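PDB 3L4A: odorant binding protein (AGAP010409-PA) from Anopheles gambiae, which probably binds odorants as a small secreted, mainly helical carrier protein. Local coordinates for residues 41-46 against 94-99; 50-53 against 57-60; 82-87 against 104-109. One frame throughout, in Å; residues are numbered along the deposited sequence.

Contact 1: residues 41-46 against 94-99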
loop_
_atom_site.group_PDB
_atom_site.type_symbol
_atom_site.label_atom_id
_atom_site.label_comp_id
_atom_site.label_asym_id
_atom_site.label_seq_id
_atom_site.Cartn_x
_atom_site.Cartn_y
_atom_site.Cartn_z
ATOM N N PHE A 41 -3.145 -8.351 -4.371
ATOM C CA PHE A 41 -2.639 -7.430 -5.377
ATOM C C PHE A 41 -1.951 -6.227 -4.718
ATOM O O PHE A 41 -0.854 -5.834 -5.118
ATOM C CB PHE A 41 -3.765 -6.969 -6.307
ATOM C CG PHE A 41 -3.294 -6.080 -7.420
ATOM C CD1 PHE A 41 -2.691 -6.624 -8.546
ATOM C CD2 PHE A 41 -3.433 -4.705 -7.338
ATOM C CE1 PHE A 41 -2.253 -5.819 -9.576
ATOM C CE2 PHE A 41 -2.991 -3.885 -8.364
ATOM C CZ PHE A 41 -2.395 -4.445 -9.486
ATOM N N VAL A 42 -2.607 -5.644 -3.717
ATOM C CA VAL A 42 -2.046 -4.508 -3.003
ATOM C C VAL A 42 -0.744 -4.896 -2.302
ATOM O O VAL A 42 0.243 -4.160 -2.349
ATOM C CB VAL A 42 -3.069 -3.943 -2.016
ATOM C CG1 VAL A 42 -2.384 -3.026 -1.004
ATOM C CG2 VAL A 42 -4.166 -3.224 -2.793
ATOM N N ARG A 43 -0.719 -6.069 -1.683
ATOM C CA ARG A 43 0.528 -6.572 -1.112
ATOM C C ARG A 43 1.629 -6.632 -2.174
ATOM O O ARG A 43 2.748 -6.185 -1.949
ATOM C CB ARG A 43 0.334 -7.948 -0.490
ATOM C CG ARG A 43 1.633 -8.593 -0.029
ATOM C CD ARG A 43 1.362 -9.866 0.737
ATOM N NE ARG A 43 2.597 -10.552 1.113
ATOM C CZ ARG A 43 3.207 -11.452 0.350
ATOM N NH1 ARG A 43 2.689 -11.791 -0.826
ATOM N NH2 ARG A 43 4.326 -12.024 0.768
ATOM N N CYS A 44 1.311 -7.199 -3.332
ATOM C CA CYS A 44 2.289 -7.360 -4.398
ATOM C C CYS A 44 2.856 -6.017 -4.845
ATOM O O CYS A 44 4.064 -5.864 -4.995
ATOM C CB CYS A 44 1.649 -8.093 -5.580
ATOM S SG CYS A 44 2.785 -8.405 -6.951
ATOM N N ILE A 45 1.981 -5.040 -5.074
ATOM C CA ILE A 45 2.430 -3.720 -5.521
ATOM C C ILE A 45 3.321 -3.077 -4.457
ATOM O O ILE A 45 4.364 -2.487 -4.759
ATOM C CB ILE A 45 1.240 -2.786 -5.820
ATOM C CG1 ILE A 45 0.398 -3.328 -6.984
ATOM C CG2 ILE A 45 1.735 -1.371 -6.096
ATOM C CD1 ILE A 45 1.153 -3.532 -8.254
ATOM N N GLY A 46 2.921 -3.206 -3.199
ATOM C CA GLY A 46 3.695 -2.640 -2.112
ATOM C C GLY A 46 5.071 -3.268 -2.020
ATOM O O GLY A 46 6.068 -2.571 -1.819
ATOM N N GLU A 94 -3.001 -12.929 10.466
ATOM C CA GLU A 94 -2.294 -14.109 9.978
ATOM C C GLU A 94 -2.137 -14.111 8.461
ATOM O O GLU A 94 -1.099 -14.500 7.934
ATOM C CB GLU A 94 -3.018 -15.382 10.420
ATOM C CG GLU A 94 -3.499 -15.369 11.863
ATOM C CD GLU A 94 -4.934 -14.888 12.005
ATOM O OE1 GLU A 94 -5.250 -13.774 11.533
ATOM O OE2 GLU A 94 -5.747 -15.628 12.601
ATOM N N ASP A 95 -3.180 -13.674 7.766
ATOM C CA ASP A 95 -3.157 -13.628 6.308
ATOM C C ASP A 95 -2.293 -12.456 5.837
ATOM O O ASP A 95 -2.618 -11.301 6.108
ATOM C CB ASP A 95 -4.582 -13.492 5.773
ATOM C CG ASP A 95 -4.657 -13.645 4.272
ATOM O OD1 ASP A 95 -5.269 -14.624 3.804
ATOM O OD2 ASP A 95 -4.100 -12.799 3.554
ATOM N N LEU A 96 -1.199 -12.758 5.142
ATOM C CA LEU A 96 -0.244 -11.731 4.704
ATOM C C LEU A 96 -0.850 -10.702 3.758
ATOM O O LEU A 96 -0.468 -9.534 3.764
ATOM C CB LEU A 96 0.970 -12.370 4.027
ATOM C CG LEU A 96 1.920 -13.185 4.899
ATOM C CD1 LEU A 96 3.170 -13.520 4.106
ATOM C CD2 LEU A 96 2.276 -12.417 6.165
ATOM N N CYS A 97 -1.778 -11.138 2.920
ATOM C CA CYS A 97 -2.425 -10.206 2.012
ATOM C C CYS A 97 -3.369 -9.295 2.776
ATOM O O CYS A 97 -3.395 -8.086 2.550
ATOM C CB CYS A 97 -3.197 -10.955 0.936
ATOM S SG CYS A 97 -2.151 -11.980 -0.099
ATOM N N GLU A 98 -4.161 -9.873 3.672
ATOM C CA GLU A 98 -5.067 -9.064 4.478
ATOM C C GLU A 98 -4.276 -8.045 5.310
ATOM O O GLU A 98 -4.695 -6.895 5.472
ATOM C CB GLU A 98 -5.926 -9.954 5.383
ATOM C CG GLU A 98 -6.963 -9.188 6.190
ATOM C CD GLU A 98 -7.698 -10.080 7.168
ATOM O OE1 GLU A 98 -8.238 -9.554 8.163
ATOM O OE2 GLU A 98 -7.722 -11.308 6.942
ATOM N N ARG A 99 -3.130 -8.475 5.832
ATOM C CA ARG A 99 -2.273 -7.600 6.620
ATOM C C ARG A 99 -1.799 -6.391 5.810
ATOM O O ARG A 99 -1.875 -5.249 6.282
ATOM C CB ARG A 99 -1.077 -8.375 7.175
ATOM C CG ARG A 99 -0.230 -7.583 8.152
ATOM C CD ARG A 99 1.089 -8.274 8.421
ATOM N NE ARG A 99 0.880 -9.559 9.076
ATOM C CZ ARG A 99 1.833 -10.464 9.254
ATOM N NH1 ARG A 99 3.065 -10.224 8.821
ATOM N NH2 ARG A 99 1.552 -11.611 9.859
#

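Contact 2: residues 50-53 against 57-60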
loop_
_atom_site.group_PDB
_atom_site.type_symbol
_atom_site.label_atom_id
_atom_site.label_comp_id
_atom_site.label_asym_id
_atom_site.label_seq_id
_atom_site.Cartn_x
_atom_site.Cartn_y
_atom_site.Cartn_z
ATOM N N ASN A 50 8.718 -1.493 -3.118
ATOM C CA ASN A 50 9.383 -1.366 -1.819
ATOM C C ASN A 50 8.762 -0.306 -0.923
ATOM O O ASN A 50 9.442 0.416 -0.192
ATOM C CB ASN A 50 10.899 -1.197 -1.935
ATOM C CG ASN A 50 11.626 -1.834 -0.772
ATOM O OD1 ASN A 50 11.033 -2.616 -0.020
ATOM N ND2 ASN A 50 12.906 -1.516 -0.610
ATOM N N LEU A 51 7.435 -0.256 -0.972
ATOM C CA LEU A 51 6.630 0.602 -0.104
ATOM C C LEU A 51 6.220 -0.147 1.151
ATOM O O LEU A 51 5.697 0.448 2.093
ATOM C CB LEU A 51 5.350 1.012 -0.829
ATOM C CG LEU A 51 5.509 1.811 -2.110
ATOM C CD1 LEU A 51 4.173 1.951 -2.823
ATOM C CD2 LEU A 51 6.098 3.181 -1.794
ATOM N N TYR A 52 6.441 -1.453 1.149
ATOM C CA TYR A 52 5.866 -2.331 2.155
ATOM C C TYR A 52 6.689 -3.591 2.277
ATOM O O TYR A 52 7.347 -4.031 1.328
ATOM C CB TYR A 52 4.417 -2.710 1.784
ATOM C CG TYR A 52 3.773 -3.642 2.790
ATOM C CD1 TYR A 52 3.164 -3.142 3.932
ATOM C CD2 TYR A 52 3.777 -5.028 2.604
ATOM C CE1 TYR A 52 2.594 -3.984 4.870
ATOM C CE2 TYR A 52 3.197 -5.881 3.542
ATOM C CZ TYR A 52 2.602 -5.348 4.672
ATOM O OH TYR A 52 2.020 -6.159 5.619
ATOM N N ASP A 53 6.606 -4.182 3.458
ATOM C CA ASP A 53 7.341 -5.372 3.789
ATOM C C ASP A 53 6.518 -6.183 4.790
ATOM O O ASP A 53 5.959 -5.610 5.715
ATOM C CB ASP A 53 8.661 -4.927 4.422
ATOM C CG ASP A 53 9.593 -6.066 4.646
ATOM O OD1 ASP A 53 10.463 -6.269 3.778
ATOM O OD2 ASP A 53 9.425 -6.785 5.659
ATOM N N GLY A 57 6.649 -3.789 7.722
ATOM C CA GLY A 57 5.460 -2.975 7.527
ATOM C C GLY A 57 5.612 -1.935 6.431
ATOM O O GLY A 57 6.260 -2.166 5.414
ATOM N N VAL A 58 5.040 -0.762 6.660
ATOM C CA VAL A 58 5.025 0.309 5.669
ATOM C C VAL A 58 6.255 1.214 5.784
ATOM O O VAL A 58 6.556 1.728 6.864
ATOM C CB VAL A 58 3.758 1.167 5.843
ATOM C CG1 VAL A 58 3.795 2.391 4.946
ATOM C CG2 VAL A 58 2.515 0.331 5.582
ATOM N N ASP A 59 6.981 1.407 4.685
ATOM C CA ASP A 59 8.071 2.373 4.705
ATOM C C ASP A 59 7.455 3.741 4.511
ATOM O O ASP A 59 7.096 4.123 3.398
ATOM C CB ASP A 59 9.133 2.087 3.629
ATOM C CG ASP A 59 10.224 3.160 3.576
ATOM O OD1 ASP A 59 10.117 4.177 4.283
ATOM O OD2 ASP A 59 11.198 3.012 2.799
ATOM N N LEU A 60 7.318 4.481 5.609
ATOM C CA LEU A 60 6.663 5.774 5.565
ATOM C C LEU A 60 7.407 6.819 4.714
ATOM O O LEU A 60 6.787 7.677 4.088
ATOM C CB LEU A 60 6.389 6.271 6.991
ATOM C CG LEU A 60 5.435 5.340 7.753
ATOM C CD1 LEU A 60 5.300 5.728 9.230
ATOM C CD2 LEU A 60 4.082 5.310 7.081
#

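Contact 3: residues 82-87 against 104-109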
loop_
_atom_site.group_PDB
_atom_site.type_symbol
_atom_site.label_atom_id
_atom_site.label_comp_id
_atom_site.label_asym_id
_atom_site.label_seq_id
_atom_site.Cartn_x
_atom_site.Cartn_y
_atom_site.Cartn_z
ATOM N N ARG A 82 2.456 6.009 11.848
ATOM C CA ARG A 82 2.968 5.043 12.818
ATOM C C ARG A 82 1.853 4.651 13.788
ATOM O O ARG A 82 1.637 3.478 14.049
ATOM C CB ARG A 82 4.147 5.608 13.608
ATOM C CG ARG A 82 5.474 5.599 12.884
ATOM C CD ARG A 82 6.611 5.829 13.874
ATOM N NE ARG A 82 7.864 6.183 13.212
ATOM C CZ ARG A 82 8.704 5.304 12.677
ATOM N NH1 ARG A 82 9.824 5.722 12.099
ATOM N NH2 ARG A 82 8.424 4.007 12.719
ATOM N N ALA A 83 1.122 5.641 14.298
ATOM C CA ALA A 83 0.038 5.382 15.239
ATOM C C ALA A 83 -1.127 4.607 14.605
ATOM O O ALA A 83 -1.670 3.674 15.215
ATOM C CB ALA A 83 -0.456 6.690 15.844
ATOM N N CYS A 84 -1.503 4.988 13.391
ATOM C CA CYS A 84 -2.563 4.293 12.676
ATOM C C CYS A 84 -2.199 2.824 12.495
ATOM O O CYS A 84 -3.004 1.940 12.766
ATOM C CB CYS A 84 -2.802 4.959 11.324
ATOM S SG CYS A 84 -4.127 4.215 10.358
ATOM N N LEU A 85 -0.977 2.568 12.039
ATOM C CA LEU A 85 -0.534 1.200 11.787
ATOM C C LEU A 85 -0.458 0.395 13.075
ATOM O O LEU A 85 -0.845 -0.770 13.108
ATOM C CB LEU A 85 0.822 1.210 11.064
ATOM C CG LEU A 85 0.722 1.814 9.664
ATOM C CD1 LEU A 85 2.078 2.220 9.105
ATOM C CD2 LEU A 85 0.029 0.817 8.729
ATOM N N GLU A 86 0.037 1.008 14.142
ATOM C CA GLU A 86 0.100 0.318 15.421
ATOM C C GLU A 86 -1.305 -0.083 15.868
ATOM O O GLU A 86 -1.506 -1.184 16.399
ATOM C CB GLU A 86 0.791 1.192 16.476
ATOM C CG GLU A 86 2.288 1.375 16.258
ATOM C CD GLU A 86 3.073 0.087 16.438
ATOM O OE1 GLU A 86 2.572 -0.825 17.130
ATOM O OE2 GLU A 86 4.190 -0.014 15.888
ATOM N N ALA A 87 -2.274 0.798 15.635
ATOM C CA ALA A 87 -3.651 0.546 16.055
ATOM C C ALA A 87 -4.291 -0.610 15.300
ATOM O O ALA A 87 -5.290 -1.168 15.748
ATOM C CB ALA A 87 -4.500 1.808 15.916
ATOM N N PHE A 104 -2.208 -0.590 4.342
ATOM C CA PHE A 104 -2.347 0.488 3.376
ATOM C C PHE A 104 -3.616 1.324 3.555
ATOM O O PHE A 104 -3.670 2.471 3.119
ATOM C CB PHE A 104 -2.200 -0.030 1.947
ATOM C CG PHE A 104 -0.763 -0.157 1.503
ATOM C CD1 PHE A 104 -0.024 0.973 1.181
ATOM C CD2 PHE A 104 -0.150 -1.402 1.422
ATOM C CE1 PHE A 104 1.300 0.868 0.779
ATOM C CE2 PHE A 104 1.171 -1.517 1.013
ATOM C CZ PHE A 104 1.895 -0.376 0.690
ATOM N N GLN A 105 -4.626 0.778 4.223
ATOM C CA GLN A 105 -5.805 1.579 4.525
ATOM C C GLN A 105 -5.453 2.835 5.332
ATOM O O GLN A 105 -6.138 3.856 5.230
ATOM C CB GLN A 105 -6.868 0.753 5.248
ATOM C CG GLN A 105 -7.563 -0.271 4.357
ATOM C CD GLN A 105 -8.603 -1.061 5.106
ATOM O OE1 GLN A 105 -9.685 -1.334 4.585
ATOM N NE2 GLN A 105 -8.290 -1.425 6.345
ATOM N N CYS A 106 -4.388 2.770 6.121
ATOM C CA CYS A 106 -3.955 3.945 6.876
ATOM C C CYS A 106 -3.599 5.106 5.963
ATOM O O CYS A 106 -3.776 6.266 6.335
ATOM C CB CYS A 106 -2.756 3.608 7.753
ATOM S SG CYS A 106 -3.226 2.736 9.256
ATOM N N LEU A 107 -3.122 4.794 4.762
ATOM C CA LEU A 107 -2.644 5.829 3.844
ATOM C C LEU A 107 -3.672 6.191 2.772
ATOM O O LEU A 107 -3.371 6.953 1.854
ATOM C CB LEU A 107 -1.292 5.443 3.228
ATOM C CG LEU A 107 -0.070 5.599 4.149
ATOM C CD1 LEU A 107 0.040 4.447 5.130
ATOM C CD2 LEU A 107 1.214 5.724 3.342
ATOM N N ARG A 108 -4.884 5.656 2.889
ATOM C CA ARG A 108 -5.912 5.891 1.874
ATOM C C ARG A 108 -6.179 7.380 1.654
ATOM O O ARG A 108 -6.156 7.852 0.516
ATOM C CB ARG A 108 -7.212 5.163 2.240
ATOM C CG ARG A 108 -8.408 5.557 1.368
ATOM C CD ARG A 108 -9.659 4.764 1.736
ATOM N NE ARG A 108 -10.815 5.192 0.950
ATOM C CZ ARG A 108 -12.079 5.019 1.326
ATOM N NH1 ARG A 108 -12.351 4.428 2.482
ATOM N NH2 ARG A 108 -13.071 5.439 0.549
ATOM N N GLU A 109 -6.439 8.109 2.731
ATOM C CA GLU A 109 -6.763 9.529 2.620
ATOM C C GLU A 109 -5.635 10.307 1.937
ATOM O O GLU A 109 -5.893 11.213 1.151
ATOM C CB GLU A 109 -7.086 10.136 3.992
ATOM C CG GLU A 109 -8.398 9.668 4.607
ATOM C CD GLU A 109 -8.255 8.397 5.424
ATOM O OE1 GLU A 109 -9.227 8.036 6.128
ATOM O OE2 GLU A 109 -7.175 7.764 5.370
#

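Contact 1: residues 41-46 against 94-99
R43 holds CG anti to its backbone N (chi1 173°) and stays extended out to NE, while L96 turns CG to lie beside its own backbone N (chi1 -68°). In the disulfide-linked, mainly helical fold of insect odorant-binding proteins, this sets an arginine of helix 36-48 against the first turn of helix 96-105. The two side chains cross obliquely. R43 CD lies 3.6 Å from L96 O, and further out R43 NE comes within 3.8 Å of L96 CB. At the tip of the arginine, R43 NH2 approaches the L96 methyl CD1 to 3.8 Å. No hydrogen bond joins the segments; instead, R43 NH2 forms a salt bridge with D54 in the loop of the neighbouring hairpin. D95 is the N-cap of helix 96-105, its OD2 accepting from E98 N at 2.9 Å in a fairly straight bond (166°) and more weakly from C97 N. L96 CD2 also covers one face of the R99 guanidinium. The same two helices are tied covalently by the disulfide from C97 to C40, which lies one turn before R43 on helix 36-48, and C97 SG is 4.2 Å from R43 CD.

Contact 2: residues 50-53 against 57-60
A short antiparallel beta hairpin, strands 52-53 and 57-58 joined by a three-residue loop, brings D53 opposite G57 as a hydrogen-bonded pair. D53 N donates to G57 O at 2.8 Å, and G57 N returns a bond of 2.8 Å to D53 O. Both are bent at the hydrogen, with angles of 131° and 135°. D53 OD2 accepts from the amides of K55, two residues on in an Asx turn, and of Y56, bonds that hold the carboxylate at the start of the loop. G57 has positive phi, a conformation easily reached without a side chain. Next along is the non-hydrogen-bonded pair Y52 and V58, where G57 O receives a CA-H...O contact from Y52 CA at 3.3 Å. Y52 carries its ring anti to the backbone N (chi1 179°), and the V58 methyl CG2 touches the ring edge at CD1, in the ring plane and 3.9 Å away. In this otherwise helical protein the hairpin links helix 36-48, which ends in a Schellman motif at N50, to helix 60-66. Its Y52 and V58 side packs on helix 96-105 through A103, with Y52 also touching R99 and A100. Beyond the strands, D59 N reaches L51 O at 3.0 Å from above the carbonyl plane, with D59 CB 4.1 Å from L51 O. L51 O has a second donor in N63 ND2, so two bonds grip this oxygen. D59 is the N-cap of helix 60-66: its OD1 accepts from A62 N and also from L133 N in the C-terminal expression tag. The tag runs on beside the second strand: V58 N donates to S135 OG, and backbone hydrogen bonds pair V58 with S135 and L60 with L133.

Contact 3: residues 82-87 against 104-109
C84 and C106 are joined by a disulfide with an SG-SG bond of 2.1 Å. Its chi3 of -90° gives the bridge left-handed chirality. C84 sends SG anti to its backbone N (chi1 -178°), out from helix 75-87, whereas C106 swings SG back beside its own N (chi1 -79°). L85 completes the first shell: its CD2 methyl packs against C106 SG at 3.8 Å and comes 4.1 Å from C106 CB, while L85 N lies 3.6 Å from the same sulfur. L85 thus covers one side of the C106 sulfur; no hydrogen bond crosses between the segments.

In the next shell, C106 lies in a type I turn from Q105 to R108, closed by R108 N to Q105 O at 3.2 Å and supported by L107 N to F104 O at 2.9 Å. This turn presents the cysteine at the break between two helices. H81, one turn before L85 on its helix, touches C106, and K88 also touches C106.

The bridge is the link between the fourth and sixth cysteines in the three-disulfide pattern of classic insect odorant-binding proteins. It fastens helix 75-87 to the junction of helices 96-105 and 108-117, while F104 rests on N63 of helix 60-66 and L85 meets S135 and H136 of the C-terminal tag.

Helix 96-105 runs through the whole arrangement: contact 1 uses its start, contact 3 its end, about 14 Å away between centres, and contact 2 packs along it from R99 to A103. F104 joins all three, with V42 CG1 3.7 Å from F104 CD2 and Y52 CB 3.5 Å from F104 CE2. Helix 36-48 of contact 1 runs on into strand 52-53 of contact 2 (contact centres about 11 Å apart), and G46 O probably accepts a hydrogen bond from L51 N at 2.8 Å. Contacts 2 and 3, about 12 Å apart between centres, meet where V58 CB lies 3.8 Å from L85 CD1. C97 and C106 carry disulfides, to C40 and C84, near the two ends of helix 96-105.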